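Polymerase X (Deinococcus radiodurans, PDB 2W9M) probably catalyses DNA-directed DNA synthesis from deoxyribonucleoside triphosphates, as a family X polymerase that also carries a zinc-binding PHP domain. Local coordinates at residues S335-S338 with S343-E346; G360-S365 with L420-V425; P395-S400 with E551-V556; V402-L405 with S409-F412. All blocks are in the same frame, centred on the assembly; numbering follows the deposited sequence.

All four contacts lie in the PHP domain, around its seven-stranded parallel sheet. Contact 1 comes first along the chain, in the loop between strand 329-333 and helix 344-353. Contacts 2 and 3 interleave: their centres are about 10 Å apart, and they involve the neighbouring strands 358-364, 396-403 and 422-426. Contact 4 continues strand 396-403 past its C-terminal end, its centre about 20 Å from that of contact 3. S335 and S338 of contact 1 bond to D363 and H364 of contact 2, while S365 bonds to D403 and D411 of contact 4, so contacts 1, 2 and 4 join up beside the zinc cluster.

Contact 1. Residues S335-S338 with S343-E346; sequences STWS and SIRE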
loop_
_atom_site.group_PDB
_atom_site.type_symbol
_atom_site.label_atom_id
_atom_site.label_comp_id
_atom_site.label_asym_id
_atom_site.label_seq_id
_atom_site.Cartn_x
_atom_site.Cartn_y
_atom_site.Cartn_z
ATOM N N SER A 335 -7.173 -10.789 -9.350
ATOM C CA SER A 335 -7.134 -11.086 -10.774
ATOM C C SER A 335 -8.335 -10.486 -11.493
ATOM O O SER A 335 -9.185 -9.832 -10.886
ATOM C CB SER A 335 -7.130 -12.598 -10.998
ATOM O OG SER A 335 -8.414 -13.153 -10.744
ATOM N N THR A 336 -8.404 -10.738 -12.794
ATOM C CA THR A 336 -9.526 -10.311 -13.619
ATOM C C THR A 336 -10.880 -10.825 -13.114
ATOM O O THR A 336 -11.910 -10.185 -13.336
ATOM C CB THR A 336 -9.297 -10.720 -15.084
ATOM O OG1 THR A 336 -8.733 -9.609 -15.795
ATOM C CG2 THR A 336 -10.602 -11.131 -15.745
ATOM N N TRP A 337 -10.874 -11.968 -12.428
ATOM C CA TRP A 337 -12.089 -12.517 -11.822
ATOM C C TRP A 337 -12.777 -11.512 -10.899
ATOM O O TRP A 337 -14.001 -11.500 -10.774
ATOM C CB TRP A 337 -11.771 -13.789 -11.029
ATOM C CG TRP A 337 -11.487 -14.972 -11.884
ATOM C CD1 TRP A 337 -10.280 -15.340 -12.404
ATOM C CD2 TRP A 337 -12.430 -15.951 -12.324
ATOM N NE1 TRP A 337 -10.414 -16.490 -13.141
ATOM C CE2 TRP A 337 -11.728 -16.885 -13.111
ATOM C CE3 TRP A 337 -13.804 -16.132 -12.130
ATOM C CZ2 TRP A 337 -12.350 -17.981 -13.705
ATOM C CZ3 TRP A 337 -14.423 -17.222 -12.723
ATOM C CH2 TRP A 337 -13.695 -18.131 -13.499
ATOM N N SER A 338 -11.979 -10.677 -10.242
ATOM C CA SER A 338 -12.493 -9.702 -9.291
ATOM C C SER A 338 -12.327 -8.289 -9.856
ATOM O O SER A 338 -12.904 -7.948 -10.892
ATOM C CB SER A 338 -11.740 -9.832 -7.964
ATOM O OG SER A 338 -12.502 -9.336 -6.883
ATOM N N SER A 343 -4.947 -11.745 -15.676
ATOM C CA SER A 343 -5.437 -13.093 -15.428
ATOM C C SER A 343 -4.598 -13.728 -14.333
ATOM O O SER A 343 -3.529 -13.224 -13.996
ATOM C CB SER A 343 -5.336 -13.936 -16.696
ATOM O OG SER A 343 -3.982 -14.256 -16.976
ATOM N N ILE A 344 -5.082 -14.837 -13.787
ATOM C CA ILE A 344 -4.343 -15.577 -12.771
ATOM C C ILE A 344 -3.007 -16.085 -13.312
ATOM O O ILE A 344 -2.014 -16.132 -12.584
ATOM C CB ILE A 344 -5.171 -16.761 -12.218
ATOM C CG1 ILE A 344 -6.414 -16.247 -11.490
ATOM C CG2 ILE A 344 -4.332 -17.619 -11.280
ATOM C CD1 ILE A 344 -7.244 -17.346 -10.860
ATOM N N ARG A 345 -2.979 -16.457 -14.591
ATOM C CA ARG A 345 -1.746 -16.947 -15.203
ATOM C C ARG A 345 -0.687 -15.849 -15.288
ATOM O O ARG A 345 0.468 -16.080 -14.944
ATOM C CB ARG A 345 -1.999 -17.558 -16.590
ATOM C CG ARG A 345 -0.749 -18.201 -17.204
ATOM C CD ARG A 345 -0.933 -18.619 -18.661
ATOM N NE ARG A 345 -1.505 -19.957 -18.806
ATOM C CZ ARG A 345 -2.787 -20.202 -19.070
ATOM N NH1 ARG A 345 -3.642 -19.197 -19.217
ATOM N NH2 ARG A 345 -3.216 -21.453 -19.187
ATOM N N GLU A 346 -1.080 -14.662 -15.746
ATOM C CA GLU A 346 -0.152 -13.537 -15.843
ATOM C C GLU A 346 0.432 -13.209 -14.468
ATOM O O GLU A 346 1.633 -12.973 -14.334
ATOM C CB GLU A 346 -0.838 -12.301 -16.433
ATOM C CG GLU A 346 -1.582 -12.549 -17.739
ATOM C CD GLU A 346 -2.232 -11.288 -18.299
ATOM O OE1 GLU A 346 -3.479 -11.246 -18.390
ATOM O OE2 GLU A 346 -1.495 -10.338 -18.643
#
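I344 turns its longer branch against S335 and W337 across a tight loop. Its CG1 lies anti to the carbonyl carbon (chi1 -64°) and the chain then runs on fully extended, which sets CG1 beside S335 CB at 3.8 Å and carries CD1 on to the indole. There I344 CD1 meets W337 CD1 at 4.0 Å, coming in obliquely, and is equally near W337 NE1. The indole N-H itself is used by E385 on helix 376-391, a helix that also touches I344. S335 OG lies near the plane of the indole, at its edge, and accepts a hydrogen bond from W337 N at 3.2 Å, closing an ST turn. Across the loop, S343 is the N-cap of the helix. E346 N donates to S343 OG at 3.2 Å, while S343 N reaches E346 OE1 at 3.1 Å in a nearly straight bond, arriving from above the carboxylate plane. These reciprocal bonds satisfy two amides at the start of the helix. The whole is a beta-alpha connection of the PHP domain, leading from strand 329-333, which brings H332 to the zinc cluster, through an ST turn into a helix started by a capping box.

Contact 2. Residues G360-S365 with L420-V425; sequences GTADHS and LDYVVV. With ZN (zinc ion), chain C.
The phenol ring of Y422 meets G360, T361 and A362 with its hydroxyl end: T361 O, G360 CA and A362 CB all lie obliquely to the ring. The other flat group, the imidazole of H364, has the ring of H334 inclined to it by about 30° and that of H428 set edge-to-face. Y422 OH gives a weak hydrogen bond to T361 O at 2.7 Å and is also bonded to the backbone N of H332, so the hydroxyl joins two adjacent strands. A362 CB packs 3.6 Å from Y422 OH. With CG between the backbone N and the carbonyl carbon (chi1 80°), the ring extends toward 360-362 and touches V397 of the intervening strand. A phenylalanine here would probably leave T361 O and H332 N without their shared hydroxyl, loosening the tie between the two strands. Farther along strand 358-364, H364 NE2 binds a zinc ion at 2.1 Å, with D339 and H518 among its other ligands. Y422, reaching from strand 422-426 past strand 396-403 to strand 358-364, makes an interior contact consistent with the PHP barrel, beneath the zinc cluster formed where the parallel strands end.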
loop_
_atom_site.group_PDB
_atom_site.type_symbol
_atom_site.label_atom_id
_atom_site.label_comp_id
_atom_site.label_asym_id
_atom_site.label_seq_id
_atom_site.Cartn_x
_atom_site.Cartn_y
_atom_site.Cartn_z
ATOM N N GLY A 360 -0.591 -16.652 -4.255
ATOM C CA GLY A 360 -1.794 -16.816 -3.467
ATOM C C GLY A 360 -2.953 -16.036 -4.050
ATOM O O GLY A 360 -2.981 -14.806 -4.022
ATOM N N THR A 361 -3.913 -16.768 -4.594
ATOM C CA THR A 361 -5.140 -16.194 -5.125
ATOM C C THR A 361 -6.014 -15.680 -3.985
ATOM O O THR A 361 -6.046 -16.281 -2.915
ATOM C CB THR A 361 -5.904 -17.266 -5.930
ATOM O OG1 THR A 361 -5.422 -17.271 -7.280
ATOM C CG2 THR A 361 -7.401 -16.999 -5.921
ATOM N N ALA A 362 -6.716 -14.571 -4.208
ATOM C CA ALA A 362 -7.574 -13.993 -3.169
ATOM C C ALA A 362 -8.472 -12.862 -3.673
ATOM O O ALA A 362 -8.339 -11.717 -3.243
ATOM C CB ALA A 362 -6.733 -13.515 -1.991
ATOM N N ASP A 363 -9.391 -13.189 -4.574
ATOM C CA ASP A 363 -10.326 -12.203 -5.110
ATOM C C ASP A 363 -11.473 -11.953 -4.132
ATOM O O ASP A 363 -11.704 -12.754 -3.226
ATOM C CB ASP A 363 -10.845 -12.657 -6.481
ATOM C CG ASP A 363 -9.809 -12.479 -7.585
ATOM O OD1 ASP A 363 -9.420 -11.322 -7.852
ATOM O OD2 ASP A 363 -9.376 -13.487 -8.181
ATOM N N HIS A 364 -12.180 -10.838 -4.300
ATOM C CA HIS A 364 -13.257 -10.484 -3.381
ATOM C C HIS A 364 -14.437 -11.429 -3.522
ATOM O O HIS A 364 -14.512 -12.217 -4.467
ATOM C CB HIS A 364 -13.752 -9.059 -3.622
ATOM C CG HIS A 364 -12.666 -8.037 -3.633
ATOM N ND1 HIS A 364 -12.230 -7.404 -2.491
ATOM C CD2 HIS A 364 -11.930 -7.534 -4.651
ATOM C CE1 HIS A 364 -11.266 -6.558 -2.805
ATOM N NE2 HIS A 364 -11.064 -6.619 -4.108
ATOM N N SER A 365 -15.375 -11.311 -2.589
ATOM C CA SER A 365 -16.551 -12.165 -2.563
ATOM C C SER A 365 -17.837 -11.381 -2.809
ATOM O O SER A 365 -17.833 -10.153 -2.779
ATOM C CB SER A 365 -16.630 -12.872 -1.215
ATOM O OG SER A 365 -16.428 -11.957 -0.158
ATOM N N LEU A 420 -11.278 -23.929 -0.068
ATOM C CA LEU A 420 -10.129 -23.059 -0.280
ATOM C C LEU A 420 -8.882 -23.552 0.458
ATOM O O LEU A 420 -8.970 -24.215 1.494
ATOM C CB LEU A 420 -10.477 -21.628 0.143
ATOM C CG LEU A 420 -11.609 -20.979 -0.659
ATOM C CD1 LEU A 420 -12.130 -19.718 0.010
ATOM C CD2 LEU A 420 -11.147 -20.683 -2.075
ATOM N N ASP A 421 -7.717 -23.224 -0.085
ATOM C CA ASP A 421 -6.461 -23.566 0.564
ATOM C C ASP A 421 -6.183 -22.619 1.725
ATOM O O ASP A 421 -5.542 -22.996 2.704
ATOM C CB ASP A 421 -5.315 -23.534 -0.444
ATOM C CG ASP A 421 -5.507 -24.535 -1.569
ATOM O OD1 ASP A 421 -6.142 -25.586 -1.327
ATOM O OD2 ASP A 421 -5.029 -24.271 -2.693
ATOM N N TYR A 422 -6.674 -21.387 1.607
ATOM C CA TYR A 422 -6.561 -20.406 2.679
ATOM C C TYR A 422 -7.599 -19.298 2.526
ATOM O O TYR A 422 -8.041 -19.000 1.416
ATOM C CB TYR A 422 -5.148 -19.822 2.746
ATOM C CG TYR A 422 -4.877 -18.738 1.732
ATOM C CD1 TYR A 422 -4.654 -17.425 2.132
ATOM C CD2 TYR A 422 -4.840 -19.026 0.378
ATOM C CE1 TYR A 422 -4.403 -16.428 1.206
ATOM C CE2 TYR A 422 -4.588 -18.041 -0.550
ATOM C CZ TYR A 422 -4.370 -16.744 -0.130
ATOM O OH TYR A 422 -4.121 -15.765 -1.058
ATOM N N VAL A 423 -7.981 -18.700 3.652
ATOM C CA VAL A 423 -9.003 -17.665 3.692
ATOM C C VAL A 423 -8.481 -16.365 4.300
ATOM O O VAL A 423 -7.942 -16.367 5.402
ATOM C CB VAL A 423 -10.198 -18.117 4.537
ATOM C CG1 VAL A 423 -11.269 -17.036 4.559
ATOM C CG2 VAL A 423 -10.754 -19.441 4.013
ATOM N N VAL A 424 -8.648 -15.260 3.580
ATOM C CA VAL A 424 -8.370 -13.933 4.122
ATOM C C VAL A 424 -9.699 -13.277 4.478
ATOM O O VAL A 424 -10.654 -13.362 3.707
ATOM C CB VAL A 424 -7.626 -13.035 3.100
ATOM C CG1 VAL A 424 -7.395 -11.632 3.672
ATOM C CG2 VAL A 424 -6.307 -13.664 2.676
ATOM N N VAL A 425 -9.772 -12.637 5.643
ATOM C CA VAL A 425 -10.964 -11.872 6.009
ATOM C C VAL A 425 -10.652 -10.386 6.094
ATOM O O VAL A 425 -9.560 -9.994 6.504
ATOM C CB VAL A 425 -11.590 -12.350 7.333
ATOM C CG1 VAL A 425 -11.960 -13.817 7.234
ATOM C CG2 VAL A 425 -10.643 -12.110 8.490
HETATM ZN ZN ZN C . -9.795 -5.138 -4.786
#

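Contact 3. Residues P395-S400 with E551-V556; sequences PIVAGS and EFLDFV
V397 lies in the short extended run 396-397 and faces the helical turn of F552 and L553. The backbones stay well apart: the closest approach of CA atoms is 8.2 Å, from V397 to L553, and no hydrogen bond crosses between the segments. The helix is held by its own bonds, F555 N to E551 O and V556 N to F552 O, whereas V397 is bonded through its backbone to L359 and T361 of the adjacent strand. The gap is bridged by side chains alone, and V397 divides its two methyls between two partners. CG1, anti to the backbone N (chi1 161°), meets F552 CE2 at 3.9 Å, at the ring edge and near its plane. CG2 goes the other way and lies 4.1 Å from L553 CD2, the two side chains sliding past each other in opposite directions. F552 also has CG anti to its own N (chi1 176°), which reaches the ring out from the helix toward the strand. From within the helix, the V556 side chain, one turn on, lies over one face of that ring. The next strand residues turn elsewhere: I396 and A398 both touch helix 376-391, on the far side of the strand from V397. I396 O also accepts a hydrogen bond from R549 NH2, at the start of the same helix as F552. Packing of the C-terminal helix 549-561 against the N-terminal end of strand 396-403 is consistent with a helix closing the bottom of the PHP barrel, opposite the zinc-bearing end.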
loop_
_atom_site.group_PDB
_atom_site.type_symbol
_atom_site.label_atom_id
_atom_site.label_comp_id
_atom_site.label_asym_id
_atom_site.label_seq_id
_atom_site.Cartn_x
_atom_site.Cartn_y
_atom_site.Cartn_z
ATOM N N PRO A 395 2.640 -22.829 -9.784
ATOM C CA PRO A 395 2.572 -22.947 -8.323
ATOM C C PRO A 395 1.549 -21.980 -7.735
ATOM O O PRO A 395 1.878 -20.816 -7.509
ATOM C CB PRO A 395 3.985 -22.544 -7.867
ATOM C CG PRO A 395 4.791 -22.319 -9.137
ATOM C CD PRO A 395 3.798 -22.029 -10.208
ATOM N N ILE A 396 0.332 -22.460 -7.488
ATOM C CA ILE A 396 -0.749 -21.615 -6.998
ATOM C C ILE A 396 -1.448 -22.214 -5.776
ATOM O O ILE A 396 -1.592 -23.431 -5.656
ATOM C CB ILE A 396 -1.815 -21.352 -8.093
ATOM C CG1 ILE A 396 -1.160 -20.851 -9.379
ATOM C CG2 ILE A 396 -2.854 -20.350 -7.607
ATOM C CD1 ILE A 396 -2.145 -20.583 -10.491
ATOM N N VAL A 397 -1.876 -21.337 -4.875
ATOM C CA VAL A 397 -2.677 -21.712 -3.721
ATOM C C VAL A 397 -3.983 -20.913 -3.791
ATOM O O VAL A 397 -3.963 -19.693 -3.910
ATOM C CB VAL A 397 -1.917 -21.418 -2.408
ATOM C CG1 VAL A 397 -2.866 -21.362 -1.232
ATOM C CG2 VAL A 397 -0.833 -22.462 -2.175
ATOM N N ALA A 398 -5.118 -21.602 -3.747
ATOM C CA ALA A 398 -6.404 -20.943 -3.950
ATOM C C ALA A 398 -6.950 -20.337 -2.669
ATOM O O ALA A 398 -7.088 -21.013 -1.651
ATOM C CB ALA A 398 -7.413 -21.907 -4.550
ATOM N N GLY A 399 -7.269 -19.054 -2.727
ATOM C CA GLY A 399 -7.854 -18.388 -1.585
ATOM C C GLY A 399 -8.972 -17.453 -1.987
ATOM O O GLY A 399 -9.388 -17.411 -3.148
ATOM N N SER A 400 -9.463 -16.699 -1.014
ATOM C CA SER A 400 -10.485 -15.699 -1.267
ATOM C C SER A 400 -10.380 -14.614 -0.211
ATOM O O SER A 400 -10.025 -14.894 0.930
ATOM C CB SER A 400 -11.873 -16.343 -1.233
ATOM O OG SER A 400 -12.891 -15.360 -1.265
ATOM N N GLU A 551 5.085 -26.205 2.681
ATOM C CA GLU A 551 5.207 -25.789 4.078
ATOM C C GLU A 551 4.038 -24.893 4.473
ATOM O O GLU A 551 3.583 -24.915 5.613
ATOM C CB GLU A 551 6.520 -25.038 4.310
ATOM C CG GLU A 551 7.781 -25.867 4.111
ATOM C CD GLU A 551 9.042 -25.010 4.069
ATOM O OE1 GLU A 551 8.935 -23.779 4.260
ATOM O OE2 GLU A 551 10.139 -25.567 3.843
ATOM N N PHE A 552 3.557 -24.101 3.519
ATOM C CA PHE A 552 2.453 -23.186 3.772
ATOM C C PHE A 552 1.150 -23.947 3.944
ATOM O O PHE A 552 0.362 -23.650 4.839
ATOM C CB PHE A 552 2.318 -22.167 2.638
ATOM C CG PHE A 552 1.141 -21.241 2.789
ATOM C CD1 PHE A 552 1.142 -20.247 3.756
ATOM C CD2 PHE A 552 0.037 -21.360 1.962
ATOM C CE1 PHE A 552 0.060 -19.398 3.896
ATOM C CE2 PHE A 552 -1.045 -20.512 2.097
ATOM C CZ PHE A 552 -1.034 -19.532 3.064
ATOM N N LEU A 553 0.927 -24.935 3.083
ATOM C CA LEU A 553 -0.329 -25.670 3.090
ATOM C C LEU A 553 -0.555 -26.451 4.383
ATOM O O LEU A 553 -1.698 -26.642 4.801
ATOM C CB LEU A 553 -0.429 -26.590 1.873
ATOM C CG LEU A 553 -0.784 -25.874 0.567
ATOM C CD1 LEU A 553 -0.939 -26.866 -0.568
ATOM C CD2 LEU A 553 -2.055 -25.062 0.736
ATOM N N ASP A 554 0.518 -26.899 5.028
ATOM C CA ASP A 554 0.341 -27.614 6.287
ATOM C C ASP A 554 0.498 -26.707 7.510
ATOM O O ASP A 554 0.170 -27.108 8.627
ATOM C CB ASP A 554 1.229 -28.861 6.374
ATOM C CG ASP A 554 2.654 -28.541 6.746
ATOM O OD1 ASP A 554 3.398 -28.050 5.869
ATOM O OD2 ASP A 554 3.033 -28.801 7.912
ATOM N N PHE A 555 0.982 -25.485 7.301
ATOM C CA PHE A 555 0.919 -24.481 8.355
ATOM C C PHE A 555 -0.536 -24.183 8.670
ATOM O O PHE A 555 -0.921 -24.112 9.835
ATOM C CB PHE A 555 1.606 -23.178 7.958
ATOM C CG PHE A 555 1.232 -22.019 8.843
ATOM C CD1 PHE A 555 1.995 -21.705 9.961
ATOM C CD2 PHE A 555 0.098 -21.262 8.574
ATOM C CE1 PHE A 555 1.646 -20.651 10.784
ATOM C CE2 PHE A 555 -0.260 -20.205 9.400
ATOM C CZ PHE A 555 0.519 -19.899 10.507
ATOM N N VAL A 556 -1.340 -23.995 7.624
ATOM C CA VAL A 556 -2.763 -23.710 7.804
ATOM C C VAL A 556 -3.545 -24.957 8.207
ATOM O O VAL A 556 -4.634 -24.857 8.767
ATOM C CB VAL A 556 -3.402 -23.001 6.565
ATOM C CG1 VAL A 556 -2.392 -22.826 5.445
ATOM C CG2 VAL A 556 -4.640 -23.736 6.089
#

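Contact 4. Residues V402-L405 with S409-F412; sequences VDIL and SLDF
V402 is wedged against L410, D411 and F412 in the closely packed part of this turn. Its CG1, anti to the backbone N (chi1 -179°), touches D411 N at 3.3 Å and L410 CB at 3.8 Å, and its CG2 meets F412 CD2 at 3.9 Å. Beside it the two backbones are tied by D411 N to D403 O at 3.0 Å and L405 N to S409 O at 2.8 Å. These bonds flank I404 and L410, a non-hydrogen-bonded antiparallel pair and a lone bridge. D411 points toward the strand residues; its OD2 is bonded by S365 OG and A367 N. The outer end is more solvent-accessible, yet L405 still packs closely on S409 there, with CD1 3.3 Å from S409 OG, a hydroxyl whose hydrogen bond goes to D407. The loose touches are L405 CD2 to D411 OD1 at 4.0 Å and I404 CG1 to L410 CD1 at 4.3 Å. With L405 cut back to an alanine, the CD1 and CD2 contacts go, which would probably leave a gap beside S409 OG and D411 OD1. I404 and L410 both pack on A445 of helix 435-446, whose R441 bonds the carbonyls of I404 and L405. V402 touches both V423 of strand 422-426 and L417 of helix 414-417, which L410 and F412 also touch; the turn thus carries the chain from strand 396-403 to helix 414-417.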
loop_
_atom_site.group_PDB
_atom_site.type_symbol
_atom_site.label_atom_id
_atom_site.label_comp_id
_atom_site.label_asym_id
_atom_site.label_seq_id
_atom_site.Cartn_x
_atom_site.Cartn_y
_atom_site.Cartn_z
ATOM N N VAL A 402 -12.613 -12.876 1.864
ATOM C CA VAL A 402 -13.996 -12.933 2.305
ATOM C C VAL A 402 -14.366 -11.684 3.096
ATOM O O VAL A 402 -13.703 -11.343 4.079
ATOM C CB VAL A 402 -14.233 -14.184 3.162
ATOM C CG1 VAL A 402 -15.684 -14.269 3.611
ATOM C CG2 VAL A 402 -13.828 -15.423 2.388
ATOM N N ASP A 403 -15.421 -11.003 2.658
ATOM C CA ASP A 403 -15.885 -9.790 3.319
ATOM C C ASP A 403 -16.497 -10.152 4.667
ATOM O O ASP A 403 -17.170 -11.171 4.794
ATOM C CB ASP A 403 -16.912 -9.067 2.438
ATOM C CG ASP A 403 -16.904 -7.554 2.638
ATOM O OD1 ASP A 403 -16.886 -7.095 3.804
ATOM O OD2 ASP A 403 -16.926 -6.818 1.623
ATOM N N ILE A 404 -16.239 -9.322 5.674
ATOM C CA ILE A 404 -16.835 -9.496 6.991
ATOM C C ILE A 404 -18.127 -8.688 7.067
ATOM O O ILE A 404 -18.096 -7.456 7.049
ATOM C CB ILE A 404 -15.877 -9.022 8.099
ATOM C CG1 ILE A 404 -14.556 -9.789 8.023
ATOM C CG2 ILE A 404 -16.518 -9.189 9.463
ATOM C CD1 ILE A 404 -13.462 -9.219 8.910
ATOM N N LEU A 405 -19.262 -9.380 7.127
ATOM C CA LEU A 405 -20.555 -8.707 7.209
ATOM C C LEU A 405 -20.608 -7.877 8.486
ATOM O O LEU A 405 -19.837 -8.121 9.417
ATOM C CB LEU A 405 -21.703 -9.717 7.155
ATOM C CG LEU A 405 -21.621 -10.710 5.988
ATOM C CD1 LEU A 405 -22.785 -11.691 5.998
ATOM C CD2 LEU A 405 -21.545 -9.980 4.659
ATOM N N SER A 409 -20.133 -11.938 10.838
ATOM C CA SER A 409 -20.192 -13.177 10.070
ATOM C C SER A 409 -19.493 -13.017 8.721
ATOM O O SER A 409 -19.226 -11.900 8.285
ATOM C CB SER A 409 -21.645 -13.622 9.877
ATOM O OG SER A 409 -22.368 -12.691 9.092
ATOM N N LEU A 410 -19.203 -14.140 8.067
ATOM C CA LEU A 410 -18.433 -14.140 6.823
ATOM C C LEU A 410 -19.308 -14.243 5.569
ATOM O O LEU A 410 -20.381 -14.846 5.585
ATOM C CB LEU A 410 -17.384 -15.255 6.846
ATOM C CG LEU A 410 -15.996 -14.926 7.406
ATOM C CD1 LEU A 410 -16.033 -13.788 8.432
ATOM C CD2 LEU A 410 -15.350 -16.176 7.984
ATOM N N ASP A 411 -18.824 -13.652 4.480
ATOM C CA ASP A 411 -19.586 -13.536 3.239
ATOM C C ASP A 411 -19.867 -14.881 2.546
ATOM O O ASP A 411 -20.835 -15.007 1.798
ATOM C CB ASP A 411 -18.867 -12.575 2.280
ATOM C CG ASP A 411 -19.764 -12.089 1.148
ATOM O OD1 ASP A 411 -21.004 -12.082 1.317
ATOM O OD2 ASP A 411 -19.224 -11.705 0.086
ATOM N N PHE A 412 -19.023 -15.879 2.791
ATOM C CA PHE A 412 -19.229 -17.213 2.226
ATOM C C PHE A 412 -19.620 -18.224 3.302
ATOM O O PHE A 412 -19.186 -18.117 4.447
ATOM C CB PHE A 412 -17.963 -17.708 1.522
ATOM C CG PHE A 412 -17.738 -17.103 0.169
ATOM C CD1 PHE A 412 -18.792 -16.922 -0.707
ATOM C CD2 PHE A 412 -16.460 -16.749 -0.239
ATOM C CE1 PHE A 412 -18.584 -16.377 -1.955
ATOM C CE2 PHE A 412 -16.243 -16.209 -1.485
ATOM C CZ PHE A 412 -17.310 -16.021 -2.348
#